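L-tyrosine isonitrile synthase (Pseudomonas aeruginosa, PDB 3E59) builds the isonitrile group of paerucumarin on L-tyrosine, taking the carbon atom from C2 of ribulose 5-phosphate. Local coordinates at residues L90-L93 with N94-Q98; P82-A85 with E86-S89. All coordinates share one frame; numbering follows the deposited sequence.

Interaction 1 (L90-L93 with N94-Q98); sequences LSFL and NHLCQ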
ATOM      1  N   LEU A  90       1.559  -9.901  -4.436  1.00 31.49           N
ATOM      2  CA  LEU A  90       1.049 -10.793  -3.386  1.00 32.23           C
ATOM      3  C   LEU A  90       1.907 -12.044  -3.242  1.00 33.44           C
ATOM      4  O   LEU A  90       2.089 -12.566  -2.134  1.00 35.47           O
ATOM      5  CB  LEU A  90      -0.407 -11.180  -3.648  1.00 33.13           C
ATOM      6  CG  LEU A  90      -1.452 -10.054  -3.547  1.00 33.59           C
ATOM      7  CD1 LEU A  90      -2.726 -10.435  -4.301  1.00 29.05           C
ATOM      8  CD2 LEU A  90      -1.727  -9.709  -2.077  1.00 30.88           C
ATOM      9  N   SER A  91       2.428 -12.529  -4.367  1.00 33.38           N
ATOM     10  CA  SER A  91       3.296 -13.697  -4.348  1.00 32.62           C
ATOM     11  C   SER A  91       4.612 -13.349  -3.643  1.00 35.50           C
ATOM     12  O   SER A  91       5.138 -14.138  -2.845  1.00 36.94           O
ATOM     13  CB  SER A  91       3.527 -14.202  -5.771  1.00 29.78           C
ATOM     14  OG  SER A  91       4.382 -15.325  -5.755  1.00 33.97           O
ATOM     15  N   PHE A  92       5.127 -12.152  -3.918  1.00 38.23           N
ATOM     16  CA  PHE A  92       6.332 -11.660  -3.240  1.00 39.20           C
ATOM     17  C   PHE A  92       6.174 -11.634  -1.722  1.00 38.66           C
ATOM     18  O   PHE A  92       7.083 -12.043  -0.983  1.00 37.97           O
ATOM     19  CB  PHE A  92       6.744 -10.252  -3.715  1.00 38.57           C
ATOM     20  CG  PHE A  92       7.781  -9.627  -2.825  1.00 39.30           C
ATOM     21  CD1 PHE A  92       9.128  -9.935  -2.991  1.00 40.32           C
ATOM     22  CD2 PHE A  92       7.405  -8.790  -1.774  1.00 38.89           C
ATOM     23  CE1 PHE A  92      10.077  -9.405  -2.146  1.00 41.44           C
ATOM     24  CE2 PHE A  92       8.351  -8.250  -0.916  1.00 39.04           C
ATOM     25  CZ  PHE A  92       9.689  -8.556  -1.103  1.00 41.02           C
ATOM     26  N   LEU A  93       5.030 -11.123  -1.266  1.00 37.01           N
ATOM     27  CA  LEU A  93       4.783 -10.940   0.156  1.00 36.05           C
ATOM     28  C   LEU A  93       4.712 -12.291   0.840  1.00 36.90           C
ATOM     29  O   LEU A  93       5.209 -12.466   1.957  1.00 33.42           O
ATOM     30  CB  LEU A  93       3.484 -10.163   0.387  1.00 35.81           C
ATOM     31  CG  LEU A  93       3.433  -8.669   0.033  1.00 34.09           C
ATOM     32  CD1 LEU A  93       2.014  -8.169   0.176  1.00 31.76           C
ATOM     33  CD2 LEU A  93       4.377  -7.871   0.904  1.00 33.89           C
ATOM     34  N   ASN A  94       4.082 -13.245   0.162  1.00 36.92           N
ATOM     35  CA  ASN A  94       4.045 -14.602   0.661  1.00 36.64           C
ATOM     36  C   ASN A  94       5.433 -15.241   0.766  1.00 37.00           C
ATOM     37  O   ASN A  94       5.712 -15.936   1.737  1.00 40.49           O
ATOM     38  CB  ASN A  94       3.108 -15.483  -0.159  1.00 34.73           C
ATOM     39  CG  ASN A  94       2.787 -16.773   0.553  1.00 35.82           C
ATOM     40  OD1 ASN A  94       2.086 -16.763   1.561  1.00 37.27           O
ATOM     41  ND2 ASN A  94       3.325 -17.887   0.060  1.00 35.49           N
ATOM     42  N   HIS A  95       6.296 -15.006  -0.222  1.00 39.23           N
ATOM     43  CA  HIS A  95       7.630 -15.610  -0.217  1.00 40.88           C
ATOM     44  C   HIS A  95       8.518 -14.976   0.847  1.00 39.91           C
ATOM     45  O   HIS A  95       9.345 -15.647   1.440  1.00 38.52           O
ATOM     46  CB  HIS A  95       8.299 -15.561  -1.601  1.00 45.51           C
ATOM     47  CG  HIS A  95       9.555 -16.379  -1.696  1.00 50.04           C
ATOM     48  ND1 HIS A  95      10.788 -15.823  -1.986  1.00 51.81           N
ATOM     49  CD2 HIS A  95       9.772 -17.707  -1.516  1.00 52.63           C
ATOM     50  CE1 HIS A  95      11.705 -16.778  -1.993  1.00 53.77           C
ATOM     51  NE2 HIS A  95      11.116 -17.930  -1.715  1.00 53.33           N
ATOM     52  N   LEU A  96       8.336 -13.681   1.083  1.00 40.79           N
ATOM     53  CA  LEU A  96       8.985 -12.991   2.194  1.00 41.55           C
ATOM     54  C   LEU A  96       8.720 -13.712   3.544  1.00 40.43           C
ATOM     55  O   LEU A  96       9.636 -13.912   4.350  1.00 39.14           O
ATOM     56  CB  LEU A  96       8.506 -11.538   2.227  1.00 42.90           C
ATOM     57  CG  LEU A  96       9.110 -10.523   3.207  1.00 47.72           C
ATOM     58  CD1 LEU A  96      10.567 -10.197   2.898  1.00 49.81           C
ATOM     59  CD2 LEU A  96       8.297  -9.258   3.162  1.00 47.32           C
ATOM     60  N   CYS A  97       7.471 -14.113   3.772  1.00 39.12           N
ATOM     61  CA  CYS A  97       7.085 -14.833   4.993  1.00 39.95           C
ATOM     62  C   CYS A  97       7.764 -16.202   5.054  1.00 41.47           C
ATOM     63  O   CYS A  97       8.207 -16.622   6.130  1.00 44.18           O
ATOM     64  CB  CYS A  97       5.558 -14.993   5.071  1.00 39.30           C
ATOM     65  SG  CYS A  97       4.630 -13.473   5.441  1.00 38.07           S
ATOM     66  N   GLN A  98       7.855 -16.876   3.899  1.00 39.57           N
ATOM     67  CA  GLN A  98       8.519 -18.187   3.790  1.00 37.44           C
ATOM     68  C   GLN A  98      10.023 -18.090   4.085  1.00 38.47           C
ATOM     69  O   GLN A  98      10.579 -18.917   4.818  1.00 35.01           O
ATOM     70  CB  GLN A  98       8.266 -18.823   2.409  1.00 37.31           C
ATOM     71  CG  GLN A  98       6.793 -19.211   2.147  1.00 36.31           C
ATOM     72  CD  GLN A  98       6.547 -19.806   0.763  1.00 35.51           C
ATOM     73  OE1 GLN A  98       7.050 -19.311  -0.248  1.00 38.46           O
ATOM     74  NE2 GLN A  98       5.760 -20.869   0.714  1.00 34.17           N
TER
HETATM   75  O   HOH W   1       4.665 -17.077  -2.659  1.00 40.86           O
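F92 overlaps L96 one helical turn further on: ring atom CE2 of F92 lies 4.2 Å from CD2 of L96, the methyl meeting the ring obliquely. The F92 ring is sent forward along the helix because its CG is anti to the backbone N (chi1 167°). Y22 packs edge-to-face with the F92 ring, while L96 also touches I268. The backbone beneath this pair is regular helix, with L96 N donating to F92 O at 2.9 Å and 162°. N94 N likewise bonds L90 O at 3.1 Å, and H95 N bonds S91 O at 3.0 Å; the next bond, from C97 N to L93 O, is weak at 3.3 Å. S91 O has a second donor, a water 3.0 Å away, which in turn accepts from N94 ND2 at 3.1 Å. That water bridges the carbonyl to the amide, and N94 OD1 accepts from the backbone N of H148, so both ends of this buried amide are engaged and its rotation is fixed. L93 turns into the core, against I110 and I149, where SG of C97 stands 3.7 Å from L93 O and the same cysteine touches I110. L90 packs on L137, M140 and I144. Here helix 84-103 lies against the parallel sheet through strands 108-112 and 149-151 and against helix 127-144, the layered packing of helices on parallel strands seen in alpha/beta folds.

Interaction 2 (P82-A85 with E86-S89); sequences PDMA and ERLS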
ATOM      1  N   PRO A  82      -7.849  -6.826 -10.175  1.00 35.81           N
ATOM      2  CA  PRO A  82      -6.442  -7.175  -9.931  1.00 35.92           C
ATOM      3  C   PRO A  82      -5.824  -7.912 -11.133  1.00 36.63           C
ATOM      4  O   PRO A  82      -6.505  -8.709 -11.784  1.00 34.53           O
ATOM      5  CB  PRO A  82      -6.509  -8.116  -8.727  1.00 35.51           C
ATOM      6  CG  PRO A  82      -7.814  -7.907  -8.106  1.00 35.68           C
ATOM      7  CD  PRO A  82      -8.750  -7.352  -9.135  1.00 34.60           C
ATOM      8  N   ASP A  83      -4.550  -7.642 -11.430  1.00 35.40           N
ATOM      9  CA  ASP A  83      -3.888  -8.295 -12.566  1.00 34.44           C
ATOM     10  C   ASP A  83      -2.483  -8.782 -12.200  1.00 34.48           C
ATOM     11  O   ASP A  83      -2.183  -8.991 -11.008  1.00 32.56           O
ATOM     12  CB  ASP A  83      -3.917  -7.405 -13.836  1.00 36.36           C
ATOM     13  CG  ASP A  83      -3.188  -6.068 -13.663  1.00 37.60           C
ATOM     14  OD1 ASP A  83      -2.222  -5.958 -12.890  1.00 40.27           O
ATOM     15  OD2 ASP A  83      -3.580  -5.100 -14.327  1.00 44.52           O
ATOM     16  N   MET A  84      -1.633  -8.976 -13.205  1.00 32.53           N
ATOM     17  CA  MET A  84      -0.260  -9.462 -12.965  1.00 33.82           C
ATOM     18  C   MET A  84       0.541  -8.597 -11.959  1.00 33.72           C
ATOM     19  O   MET A  84       1.352  -9.103 -11.186  1.00 33.60           O
ATOM     20  CB  MET A  84       0.486  -9.628 -14.298  1.00 32.70           C
ATOM     21  CG  MET A  84       1.843 -10.316 -14.184  1.00 32.70           C
ATOM     22  SD  MET A  84       1.766 -12.051 -13.706  1.00 32.76           S
ATOM     23  CE  MET A  84       1.395 -12.798 -15.281  1.00 27.24           C
ATOM     24  N   ALA A  85       0.276  -7.298 -11.933  1.00 33.29           N
ATOM     25  CA  ALA A  85       0.913  -6.433 -10.937  1.00 33.65           C
ATOM     26  C   ALA A  85       0.522  -6.814  -9.493  1.00 34.16           C
ATOM     27  O   ALA A  85       1.399  -6.982  -8.641  1.00 32.96           O
ATOM     28  CB  ALA A  85       0.611  -4.968 -11.226  1.00 29.61           C
ATOM     29  N   GLU A  86      -0.776  -6.962  -9.214  1.00 34.86           N
ATOM     30  CA  GLU A  86      -1.212  -7.474  -7.902  1.00 34.30           C
ATOM     31  C   GLU A  86      -0.676  -8.873  -7.634  1.00 33.57           C
ATOM     32  O   GLU A  86      -0.218  -9.164  -6.518  1.00 33.23           O
ATOM     33  CB  GLU A  86      -2.733  -7.520  -7.777  1.00 34.10           C
ATOM     34  CG  GLU A  86      -3.389  -6.218  -7.381  1.00 35.88           C
ATOM     35  CD  GLU A  86      -3.603  -5.296  -8.557  1.00 35.51           C
ATOM     36  OE1 GLU A  86      -3.176  -5.628  -9.683  1.00 37.18           O
ATOM     37  OE2 GLU A  86      -4.221  -4.245  -8.359  1.00 39.05           O
ATOM     38  N   ARG A  87      -0.731  -9.731  -8.659  1.00 32.74           N
ATOM     39  CA  ARG A  87      -0.399 -11.149  -8.513  1.00 33.14           C
ATOM     40  C   ARG A  87       1.034 -11.350  -8.064  1.00 34.28           C
ATOM     41  O   ARG A  87       1.296 -12.076  -7.101  1.00 34.87           O
ATOM     42  CB  ARG A  87      -0.661 -11.929  -9.801  1.00 33.04           C
ATOM     43  CG  ARG A  87      -0.250 -13.414  -9.703  1.00 34.15           C
ATOM     44  CD  ARG A  87      -0.627 -14.189 -10.953  1.00 36.57           C
ATOM     45  NE  ARG A  87      -1.974 -13.869 -11.431  1.00 42.03           N
ATOM     46  CZ  ARG A  87      -3.079 -14.530 -11.083  1.00 45.03           C
ATOM     47  NH1 ARG A  87      -3.017 -15.556 -10.238  1.00 44.64           N
ATOM     48  NH2 ARG A  87      -4.253 -14.167 -11.586  1.00 44.36           N
ATOM     49  N   LEU A  88       1.960 -10.689  -8.747  1.00 35.13           N
ATOM     50  CA  LEU A  88       3.377 -10.799  -8.393  1.00 34.02           C
ATOM     51  C   LEU A  88       3.700 -10.119  -7.068  1.00 33.80           C
ATOM     52  O   LEU A  88       4.594 -10.557  -6.352  1.00 35.46           O
ATOM     53  CB  LEU A  88       4.244 -10.240  -9.514  1.00 33.93           C
ATOM     54  CG  LEU A  88       4.255 -11.071 -10.799  1.00 35.21           C
ATOM     55  CD1 LEU A  88       4.871 -10.263 -11.895  1.00 33.82           C
ATOM     56  CD2 LEU A  88       5.025 -12.384 -10.590  1.00 34.68           C
ATOM     57  N   SER A  89       2.981  -9.043  -6.746  1.00 32.07           N
ATOM     58  CA  SER A  89       3.164  -8.379  -5.457  1.00 33.74           C
ATOM     59  C   SER A  89       2.727  -9.274  -4.295  1.00 33.31           C
ATOM     60  O   SER A  89       3.438  -9.387  -3.279  1.00 34.87           O
ATOM     61  CB  SER A  89       2.422  -7.043  -5.409  1.00 33.20           C
ATOM     62  OG  SER A  89       2.916  -6.168  -6.401  1.00 33.97           O
TER
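P82 lays its CB against the side chain of E86, 3.9 Å from CG, just ahead of the capping box that D83 and E86 form at the start of helix 84-103. The proline also meets Y133, A136 and M140 of helix 127-144. D83 is the N-cap: its OD1 accepts from A85 N at 3.0 Å, on the anti side of the carboxylate, and its own N donates to E86 OE1 at 3.0 Å, almost straight at 175°. The amide comes from above the E86 carboxylate plane, 55° out of it. E86 can curl back this far because CG is anti to the carbonyl carbon and the chain bends at chi2 (83°). The two carboxylates come close, D83 OD1 lying 3.4 Å from E86 OE1; K70, salt-bridged to E86 OE1 and more weakly paired with D83, probably offsets the like charges, while Y133 OH bonds E86 OE2. D83 O receives R87 N, opening the helical bonding, and the R87 guanidinium extends to a salt bridge with E143. M84 folds its bent chain over L88, CG to CD1 3.8 Å, and both side chains touch F292. A85 packs on P280 and L294, and its carbonyl takes two donors from S89. S89 N reaches A85 O at 3.2 Å from one face of the carbonyl plane, and S89 OG reaches the same oxygen at 2.8 Å from the other.

How the interactions relate
Interactions 1 and 2 are consecutive parts of helix 84-103, their centres about 13 Å apart; residues 82-89 hold the N-cap and the start of the helix and 90-98 carry it onward, with S89 and L90 adjoining. Their side chains make no other touch. Helix 127-144 spans both: M140 meets P82 and R87 in interaction 2 and L90 in interaction 1. The other neighbours differ. The capped end approaches strands 292-295 and 313-318 of the mixed sheet, whereas the later turns rest on strands 108-112 and 149-151 of the parallel sheet. One helix thus packs against strands of both sheets, both contacts lying within the pyoverdine/dityrosine biosynthesis family region.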